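Local coordinates for protein major allergen Alt a 1 (Alternaria alternata, PDB 3V0R) that may bind and inhibit the beta-glucanase activity of host plant thaumatin-like proteins, and is a secreted, disulfide-linked homodimeric beta-barrel allergen found in fungi, at residues Gly28-Ala40 / Asp47-Asp59. Numbering follows the deposited sequence.
Sequences GTYYNSLGFNIKA and DFTCSAQADKLED. With 0FU (2,5,6-triaminopyrimidin-4-ol), chain M; SO4 (sulfate ion), chain D.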
# COMPACT_ATOMS: atom_id res chain seq x y z
N GLY A 28 5.26 -20.43 -16.63
CA GLY A 28 5.08 -21.77 -16.13
C GLY A 28 6.24 -22.28 -15.30
O GLY A 28 6.25 -23.45 -14.99
N THR A 29 7.21 -21.44 -14.95
CA THR A 29 8.39 -21.88 -14.19
C THR A 29 8.49 -21.11 -12.89
O THR A 29 7.89 -21.47 -11.89
CB THR A 29 9.67 -21.75 -15.05
OG1 THR A 29 9.78 -20.42 -15.54
CG2 THR A 29 9.66 -22.73 -16.28
N TYR A 30 9.22 -20.00 -12.90
CA TYR A 30 9.34 -19.11 -11.73
C TYR A 30 8.04 -18.36 -11.48
O TYR A 30 7.21 -18.18 -12.42
CB TYR A 30 10.48 -18.10 -11.93
CG TYR A 30 10.29 -17.28 -13.18
CD1 TYR A 30 10.89 -17.66 -14.38
CD2 TYR A 30 9.49 -16.15 -13.17
CE1 TYR A 30 10.69 -16.92 -15.55
CE2 TYR A 30 9.30 -15.39 -14.32
CZ TYR A 30 9.90 -15.78 -15.50
OH TYR A 30 9.66 -15.04 -16.61
N TYR A 31 7.83 -17.97 -10.21
CA TYR A 31 6.74 -17.09 -9.83
C TYR A 31 7.15 -15.62 -10.12
O TYR A 31 8.31 -15.27 -9.93
CB TYR A 31 6.46 -17.19 -8.31
CG TYR A 31 5.81 -18.51 -7.92
CD1 TYR A 31 4.47 -18.75 -8.18
CD2 TYR A 31 6.52 -19.49 -7.27
CE1 TYR A 31 3.86 -19.95 -7.84
CE2 TYR A 31 5.90 -20.69 -6.85
CZ TYR A 31 4.58 -20.92 -7.16
OH TYR A 31 3.96 -22.09 -6.77
N ASN A 32 6.17 -14.79 -10.51
CA ASN A 32 6.38 -13.36 -10.50
C ASN A 32 5.53 -12.69 -9.43
O ASN A 32 5.67 -11.49 -9.20
CB ASN A 32 6.20 -12.68 -11.87
CG ASN A 32 4.77 -12.66 -12.36
OD1 ASN A 32 3.85 -13.16 -11.69
ND2 ASN A 32 4.58 -12.10 -13.56
N SER A 33 4.64 -13.47 -8.82
CA SER A 33 3.75 -12.99 -7.79
C SER A 33 3.44 -14.15 -6.86
O SER A 33 3.09 -15.20 -7.32
CB SER A 33 2.46 -12.43 -8.43
OG SER A 33 1.61 -11.89 -7.42
N LEU A 34 3.55 -13.93 -5.54
CA LEU A 34 3.29 -14.96 -4.56
C LEU A 34 2.72 -14.31 -3.31
O LEU A 34 3.19 -13.24 -2.90
CB LEU A 34 4.64 -15.64 -4.22
CG LEU A 34 4.86 -17.06 -3.81
CD1 LEU A 34 4.31 -18.07 -4.74
CD2 LEU A 34 6.38 -17.26 -3.79
N GLY A 35 1.73 -14.94 -2.70
CA GLY A 35 1.17 -14.45 -1.48
C GLY A 35 0.29 -15.41 -0.73
O GLY A 35 -0.13 -16.43 -1.25
N PHE A 36 -0.02 -15.04 0.52
CA PHE A 36 -0.84 -15.88 1.39
C PHE A 36 -1.26 -15.08 2.60
O PHE A 36 -0.72 -14.02 2.84
CB PHE A 36 -0.08 -17.16 1.81
CG PHE A 36 1.26 -16.88 2.36
CD1 PHE A 36 2.38 -16.86 1.52
CD2 PHE A 36 1.44 -16.63 3.74
CE1 PHE A 36 3.63 -16.55 2.02
CE2 PHE A 36 2.71 -16.32 4.24
CZ PHE A 36 3.79 -16.29 3.38
N ASN A 37 -2.30 -15.51 3.27
CA ASN A 37 -2.82 -14.83 4.46
C ASN A 37 -2.27 -15.53 5.69
O ASN A 37 -2.13 -16.80 5.69
CB ASN A 37 -4.35 -14.90 4.50
CG ASN A 37 -5.02 -14.01 3.43
OD1 ASN A 37 -4.39 -13.06 2.90
ND2 ASN A 37 -6.33 -14.28 3.16
N ILE A 38 -1.96 -14.77 6.71
CA ILE A 38 -1.47 -15.31 8.00
C ILE A 38 -2.38 -14.81 9.12
O ILE A 38 -2.64 -13.58 9.21
CB ILE A 38 -0.09 -14.80 8.30
CG1 ILE A 38 0.90 -15.21 7.20
CG2 ILE A 38 0.38 -15.26 9.71
CD1 ILE A 38 2.32 -14.80 7.54
N LYS A 39 -2.87 -15.71 9.94
CA LYS A 39 -3.80 -15.35 11.02
C LYS A 39 -3.44 -16.01 12.33
O LYS A 39 -3.14 -17.21 12.36
CB LYS A 39 -5.22 -15.74 10.60
CG LYS A 39 -6.31 -15.19 11.49
CD LYS A 39 -7.71 -15.60 11.08
CE LYS A 39 -8.75 -14.67 11.69
NZ LYS A 39 -8.63 -14.57 13.17
N ALA A 40 -3.48 -15.27 13.42
CA ALA A 40 -3.30 -15.86 14.74
C ALA A 40 -4.43 -16.81 15.04
O ALA A 40 -5.54 -16.64 14.51
CB ALA A 40 -3.24 -14.79 15.84
N ASP A 47 -3.76 -10.69 11.52
CA ASP A 47 -4.42 -11.19 10.35
C ASP A 47 -3.95 -10.32 9.21
O ASP A 47 -4.43 -9.18 9.07
CB ASP A 47 -5.93 -11.11 10.53
CG ASP A 47 -6.70 -11.91 9.50
OD1 ASP A 47 -6.10 -12.42 8.55
OD2 ASP A 47 -7.94 -12.02 9.63
N PHE A 48 -3.03 -10.79 8.40
CA PHE A 48 -2.50 -9.97 7.37
C PHE A 48 -2.02 -10.77 6.17
O PHE A 48 -1.97 -12.01 6.22
CB PHE A 48 -1.35 -9.17 7.91
CG PHE A 48 -0.18 -9.95 8.30
CD1 PHE A 48 0.97 -9.93 7.49
CD2 PHE A 48 -0.17 -10.70 9.41
CE1 PHE A 48 2.08 -10.66 7.83
CE2 PHE A 48 0.93 -11.46 9.76
CZ PHE A 48 2.07 -11.41 8.99
N THR A 49 -1.74 -10.04 5.09
CA THR A 49 -1.22 -10.64 3.86
C THR A 49 0.28 -10.55 3.80
O THR A 49 0.91 -9.51 4.13
CB THR A 49 -1.86 -10.03 2.62
OG1 THR A 49 -3.26 -10.19 2.73
CG2 THR A 49 -1.43 -10.86 1.36
N CYS A 50 0.89 -11.65 3.45
CA CYS A 50 2.27 -11.68 3.20
C CYS A 50 2.45 -11.93 1.69
O CYS A 50 1.93 -12.91 1.18
CB CYS A 50 2.85 -12.80 4.08
SG CYS A 50 4.61 -12.99 3.92
N SER A 51 3.13 -11.02 0.97
CA SER A 51 3.29 -11.21 -0.47
C SER A 51 4.51 -10.57 -1.01
O SER A 51 5.10 -9.67 -0.39
CB SER A 51 2.08 -10.60 -1.17
OG SER A 51 2.10 -9.19 -1.02
N ALA A 52 4.87 -10.95 -2.21
CA ALA A 52 5.95 -10.32 -2.92
C ALA A 52 5.71 -10.42 -4.44
O ALA A 52 5.09 -11.39 -4.94
CB ALA A 52 7.29 -11.01 -2.59
N GLN A 53 6.27 -9.47 -5.16
CA GLN A 53 6.28 -9.44 -6.62
C GLN A 53 7.63 -9.03 -7.15
O GLN A 53 8.29 -8.21 -6.58
CB GLN A 53 5.28 -8.44 -7.18
CG GLN A 53 3.84 -8.82 -6.89
CD GLN A 53 3.44 -8.32 -5.52
OE1 GLN A 53 4.20 -7.50 -4.90
NE2 GLN A 53 2.26 -8.81 -5.02
N ALA A 54 8.00 -9.58 -8.27
CA ALA A 54 9.19 -9.11 -8.97
C ALA A 54 9.10 -9.68 -10.35
O ALA A 54 8.30 -10.59 -10.59
CB ALA A 54 10.42 -9.61 -8.27
N ASP A 55 9.93 -9.20 -11.27
CA ASP A 55 9.96 -9.79 -12.62
C ASP A 55 10.25 -11.27 -12.47
O ASP A 55 9.65 -12.10 -13.18
CB ASP A 55 11.06 -9.17 -13.49
CG ASP A 55 10.72 -7.75 -13.95
OD1 ASP A 55 9.60 -7.25 -13.66
OD2 ASP A 55 11.59 -7.13 -14.60
N LYS A 56 11.14 -11.62 -11.53
CA LYS A 56 11.35 -13.05 -11.28
C LYS A 56 11.64 -13.27 -9.80
O LYS A 56 12.68 -12.91 -9.32
CB LYS A 56 12.49 -13.57 -12.13
CG LYS A 56 12.88 -15.02 -11.89
CD LYS A 56 13.77 -15.49 -13.04
CE LYS A 56 14.88 -16.43 -12.58
NZ LYS A 56 14.38 -17.79 -12.22
N LEU A 57 10.70 -13.86 -9.08
CA LEU A 57 10.96 -14.15 -7.66
C LEU A 57 11.94 -15.32 -7.53
O LEU A 57 11.92 -16.23 -8.35
CB LEU A 57 9.65 -14.47 -6.93
CG LEU A 57 8.65 -13.33 -6.81
CD1 LEU A 57 7.29 -13.78 -6.25
CD2 LEU A 57 9.24 -12.26 -5.84
N GLU A 58 12.80 -15.29 -6.52
CA GLU A 58 13.81 -16.30 -6.32
C GLU A 58 13.41 -17.24 -5.17
O GLU A 58 12.78 -16.79 -4.17
CB GLU A 58 15.15 -15.63 -5.97
CG GLU A 58 15.61 -14.54 -6.94
CD GLU A 58 15.89 -15.02 -8.36
OE1 GLU A 58 16.05 -16.24 -8.58
OE2 GLU A 58 15.97 -14.15 -9.29
N ASP A 59 13.75 -18.52 -5.32
CA ASP A 59 13.73 -19.46 -4.20
C ASP A 59 14.86 -19.15 -3.18
O ASP A 59 15.88 -18.55 -3.48
CB ASP A 59 13.78 -20.92 -4.66
CG ASP A 59 12.65 -21.27 -5.61
OD1 ASP A 59 11.45 -21.07 -5.31
OD2 ASP A 59 12.98 -21.69 -6.75
C4 0FU M . -1.47 -10.11 -2.34
N3 0FU M . -0.74 -10.64 -3.32
C2 0FU M . -0.76 -11.97 -3.54
NAA 0FU M . 0.00 -12.44 -4.55
N1 0FU M . -1.53 -12.81 -2.78
C6 0FU M . -2.27 -12.32 -1.78
NAB 0FU M . -3.01 -13.12 -1.00
C5 0FU M . -2.25 -10.94 -1.56
NAC 0FU M . -2.94 -10.34 -0.59
O4 0FU M . -1.51 -8.78 -2.06
S SO4 D . 13.24 -8.10 -10.58
O1 SO4 D . 13.85 -7.90 -9.22
O2 SO4 D . 13.09 -9.57 -10.82
O3 SO4 D . 11.99 -7.22 -10.56
O4 SO4 D . 14.15 -7.60 -11.65
O HOH W 1 9.97 -18.38 -8.32
O HOH W 2 7.48 -11.42 -14.76
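Phe-36 and Cys-50 face each other as a hydrogen-bonded pair in the antiparallel hairpin of strands 33-40 and 47-53, and they illustrate how one face of a beta-barrel wall can be buried and apolar while the other lines a ligand pocket. On the buried face, which carries Leu-34, Phe-36, Ile-38, Phe-48 and Cys-50, the sulfur reaches the ring obliquely, Cys-50 SG lying 3.4 Å from Phe-36 CZ. Chi1 of 51° sets Phe-36 CG between its own N and carbonyl carbon, turning the ring back across the hairpin so that Cys-50 O sits over one face. Beside this pair Ile-38 and Phe-48 run alongside each other, with Ile-38 CD1 3.7 Å from Phe-48 CZ.

The other face, bearing Ser-33, Gly-35, Thr-49, Ser-51 and Gln-53, takes the flat 2,5,6-triaminopyrimidin-4-ol. Gly-35, with no side chain, brings its CA to 3.4 Å from N1 of the ligand. Next to it Thr-49 OG1 donates to Asn-37 OD1 at 3.1 Å, tilted 24° from the amide carbonyl plane.

Past strand 47-53, Lys-56 CG lies over one face of the Tyr-30 ring, offset toward the rim, while Leu-57 CD1 packs 3.8 Å from Leu-34 CB in strand 33-40. Here a sulfate, probably from the crystallisation liquor, is gripped by two backbone donors, Asp-55 N to O3 and Lys-56 N to O2, each at 2.9 Å.

In the second shell, Cys-50 is disulfide-bonded to Cys-65 and Phe-73 meets the Phe-36 ring edge-to-face, while strand 15-25 continues the sheet beyond strand 33-40. Thr-49 N donates a hydrogen bond to Asn-68 OD1 of the second subunit.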